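Local coordinates for protein 401aa long hypothetical glucose-1-phosphate thymidylyltransferase (Sulfolobus tokodaii, PDB 2GGO) that probably serves as a bifunctional enzyme of UDP-N-acetylglucosamine and UDP-N-acetylgalactosamine synthesis, with nucleotidyltransferase and hexapeptide-repeat acyltransferase sections, at residues K211-I216 with V339-K344. Numbering follows the deposited sequence.
Sequences KPWNII and VKVNVK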
loop_
_atom_site.group_PDB
_atom_site.type_symbol
_atom_site.label_atom_id
_atom_site.label_comp_id
_atom_site.label_asym_id
_atom_site.label_seq_id
_atom_site.Cartn_x
_atom_site.Cartn_y
_atom_site.Cartn_z
ATOM N N LYS A 211 -1.937 5.262 4.080
ATOM C CA LYS A 211 -1.165 5.578 5.286
ATOM C C LYS A 211 -0.320 4.367 5.646
ATOM O O LYS A 211 -0.667 3.232 5.272
ATOM C CB LYS A 211 -2.105 6.096 6.393
ATOM C CG LYS A 211 -2.666 7.516 6.049
ATOM C CD LYS A 211 -3.576 8.089 7.101
ATOM C CE LYS A 211 -4.935 7.381 7.120
ATOM N NZ LYS A 211 -6.056 8.308 6.774
ATOM N N PRO A 212 0.871 4.579 6.283
ATOM C CA PRO A 212 1.844 3.466 6.310
ATOM C C PRO A 212 1.323 2.231 7.014
ATOM O O PRO A 212 1.598 1.112 6.575
ATOM C CB PRO A 212 3.088 4.066 7.007
ATOM C CG PRO A 212 2.897 5.525 6.935
ATOM C CD PRO A 212 1.400 5.770 6.966
ATOM N N TRP A 213 0.500 2.410 8.030
ATOM C CA TRP A 213 -0.065 1.234 8.647
ATOM C C TRP A 213 -0.961 0.414 7.757
ATOM O O TRP A 213 -1.124 -0.766 8.036
ATOM C CB TRP A 213 -0.738 1.529 9.968
ATOM C CG TRP A 213 -1.741 2.548 9.908
ATOM C CD1 TRP A 213 -3.054 2.340 9.709
ATOM C CD2 TRP A 213 -1.563 3.985 10.026
ATOM N NE1 TRP A 213 -3.727 3.556 9.658
ATOM C CE2 TRP A 213 -2.831 4.570 9.890
ATOM C CE3 TRP A 213 -0.455 4.823 10.232
ATOM C CZ2 TRP A 213 -3.033 5.942 9.958
ATOM C CZ3 TRP A 213 -0.662 6.194 10.305
ATOM C CH2 TRP A 213 -1.938 6.737 10.177
ATOM N N ASN A 214 -1.537 1.002 6.690
ATOM C CA ASN A 214 -2.337 0.224 5.720
ATOM C C ASN A 214 -1.542 -0.809 4.989
ATOM O O ASN A 214 -2.096 -1.774 4.538
ATOM C CB ASN A 214 -3.098 1.067 4.707
ATOM C CG ASN A 214 -4.019 2.108 5.349
ATOM O OD1 ASN A 214 -4.773 1.832 6.297
ATOM N ND2 ASN A 214 -4.005 3.300 4.796
ATOM N N ILE A 215 -0.227 -0.662 4.899
ATOM C CA ILE A 215 0.608 -1.768 4.416
ATOM C C ILE A 215 0.459 -3.039 5.278
ATOM O O ILE A 215 0.476 -4.177 4.772
ATOM C CB ILE A 215 2.098 -1.326 4.304
ATOM C CG1 ILE A 215 2.215 -0.007 3.536
ATOM C CG2 ILE A 215 2.964 -2.454 3.726
ATOM C CD1 ILE A 215 3.667 0.381 3.124
ATOM N N ILE A 216 0.318 -2.833 6.593
ATOM C CA ILE A 216 -0.007 -3.945 7.499
ATOM C C ILE A 216 -1.435 -4.466 7.211
ATOM O O ILE A 216 -1.630 -5.621 6.965
ATOM C CB ILE A 216 0.207 -3.614 9.006
ATOM C CG1 ILE A 216 1.650 -3.086 9.234
ATOM C CG2 ILE A 216 0.120 -4.908 9.759
ATOM C CD1 ILE A 216 1.913 -2.250 10.566
ATOM N N VAL A 339 -1.789 5.336 18.956
ATOM C CA VAL A 339 -0.495 5.834 18.510
ATOM C C VAL A 339 -0.687 6.827 17.361
ATOM O O VAL A 339 -1.298 6.498 16.356
ATOM C CB VAL A 339 0.492 4.643 18.156
ATOM C CG1 VAL A 339 1.859 5.179 17.705
ATOM C CG2 VAL A 339 0.683 3.782 19.368
ATOM N N LYS A 340 -0.140 8.026 17.541
ATOM C CA LYS A 340 -0.075 9.057 16.512
ATOM C C LYS A 340 1.171 8.894 15.623
ATOM O O LYS A 340 2.212 8.382 16.067
ATOM C CB LYS A 340 -0.047 10.443 17.150
ATOM C CG LYS A 340 -1.082 10.718 18.277
ATOM C CD LYS A 340 -2.442 11.177 17.698
ATOM C CE LYS A 340 -3.222 12.118 18.604
ATOM N NZ LYS A 340 -2.570 13.451 18.552
ATOM N N VAL A 341 1.040 9.356 14.375
ATOM C CA VAL A 341 2.080 9.308 13.350
ATOM C C VAL A 341 2.043 10.641 12.600
ATOM O O VAL A 341 0.967 11.163 12.321
ATOM C CB VAL A 341 1.833 8.106 12.388
ATOM C CG1 VAL A 341 2.951 7.954 11.377
ATOM C CG2 VAL A 341 1.627 6.823 13.169
ATOM N N ASN A 342 3.200 11.215 12.297
ATOM C CA ASN A 342 3.243 12.390 11.474
ATOM C C ASN A 342 3.108 11.932 10.072
ATOM O O ASN A 342 3.886 11.094 9.628
ATOM C CB ASN A 342 4.553 13.114 11.656
ATOM C CG ASN A 342 4.751 13.541 13.077
ATOM O OD1 ASN A 342 3.825 14.063 13.708
ATOM N ND2 ASN A 342 5.946 13.313 13.613
ATOM N N VAL A 343 2.089 12.436 9.388
ATOM C CA VAL A 343 1.859 12.079 7.990
ATOM C C VAL A 343 1.661 13.373 7.211
ATOM O O VAL A 343 0.699 14.094 7.457
ATOM C CB VAL A 343 0.653 11.086 7.805
ATOM C CG1 VAL A 343 0.410 10.802 6.313
ATOM C CG2 VAL A 343 0.855 9.739 8.549
ATOM N N LYS A 344 2.588 13.661 6.287
ATOM C CA LYS A 344 2.671 14.967 5.575
ATOM C C LYS A 344 2.569 16.164 6.508
ATOM O O LYS A 344 1.715 17.042 6.303
ATOM C CB LYS A 344 1.566 15.109 4.538
ATOM C CG LYS A 344 1.648 14.146 3.400
ATOM C CD LYS A 344 0.697 14.597 2.321
ATOM C CE LYS A 344 0.986 16.061 1.952
ATOM N NZ LYS A 344 0.737 16.292 0.510
#
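Trp-213 meets Val-341 more closely than any other pair here: the six-membered part of the indole reaches CG2 of Val-341 with CZ3 at 3.7 Å, and CZ3 also lies 3.8 Å from Val-341 CB. The methyl approaches the ring obliquely. With CG of Trp-213 set between its own backbone N and carbonyl carbon, chi1 55° helps bring CE3 and CZ3 up to Val-341, while CB of Lys-211 rests over one ring face, 3.7 Å above the plane and offset toward the rim. Val-343 packs less tightly, its CG2 lying 4.2 Å from Trp-213 CZ3 and 4.3 Å from Pro-212 CD. The first turn of helix 212-225, which leads from the GT-A-type nucleotidyltransferase part toward the left-handed beta-helix of hexapeptide repeats, is set against strand 340-343, which pairs with 346-349 in a hairpin. The axes of helix 212-216 and strand 340-343 approach to 11.9 Å; at that separation the contact is made by side chains. Phe-358 of the beta-helix touches Pro-212, Trp-213 and Val-341, and Ile-348 also touches the side chain of Trp-213. On the solvent side, CB of exposed Lys-340 and partly exposed Asn-342 leaves the backbone away from the helix; Asn-342 ND2 hydrogen-bonds Asp-392 OD2. Val-343 also touches Arg-13, a probable nucleoside-triphosphate-binding residue.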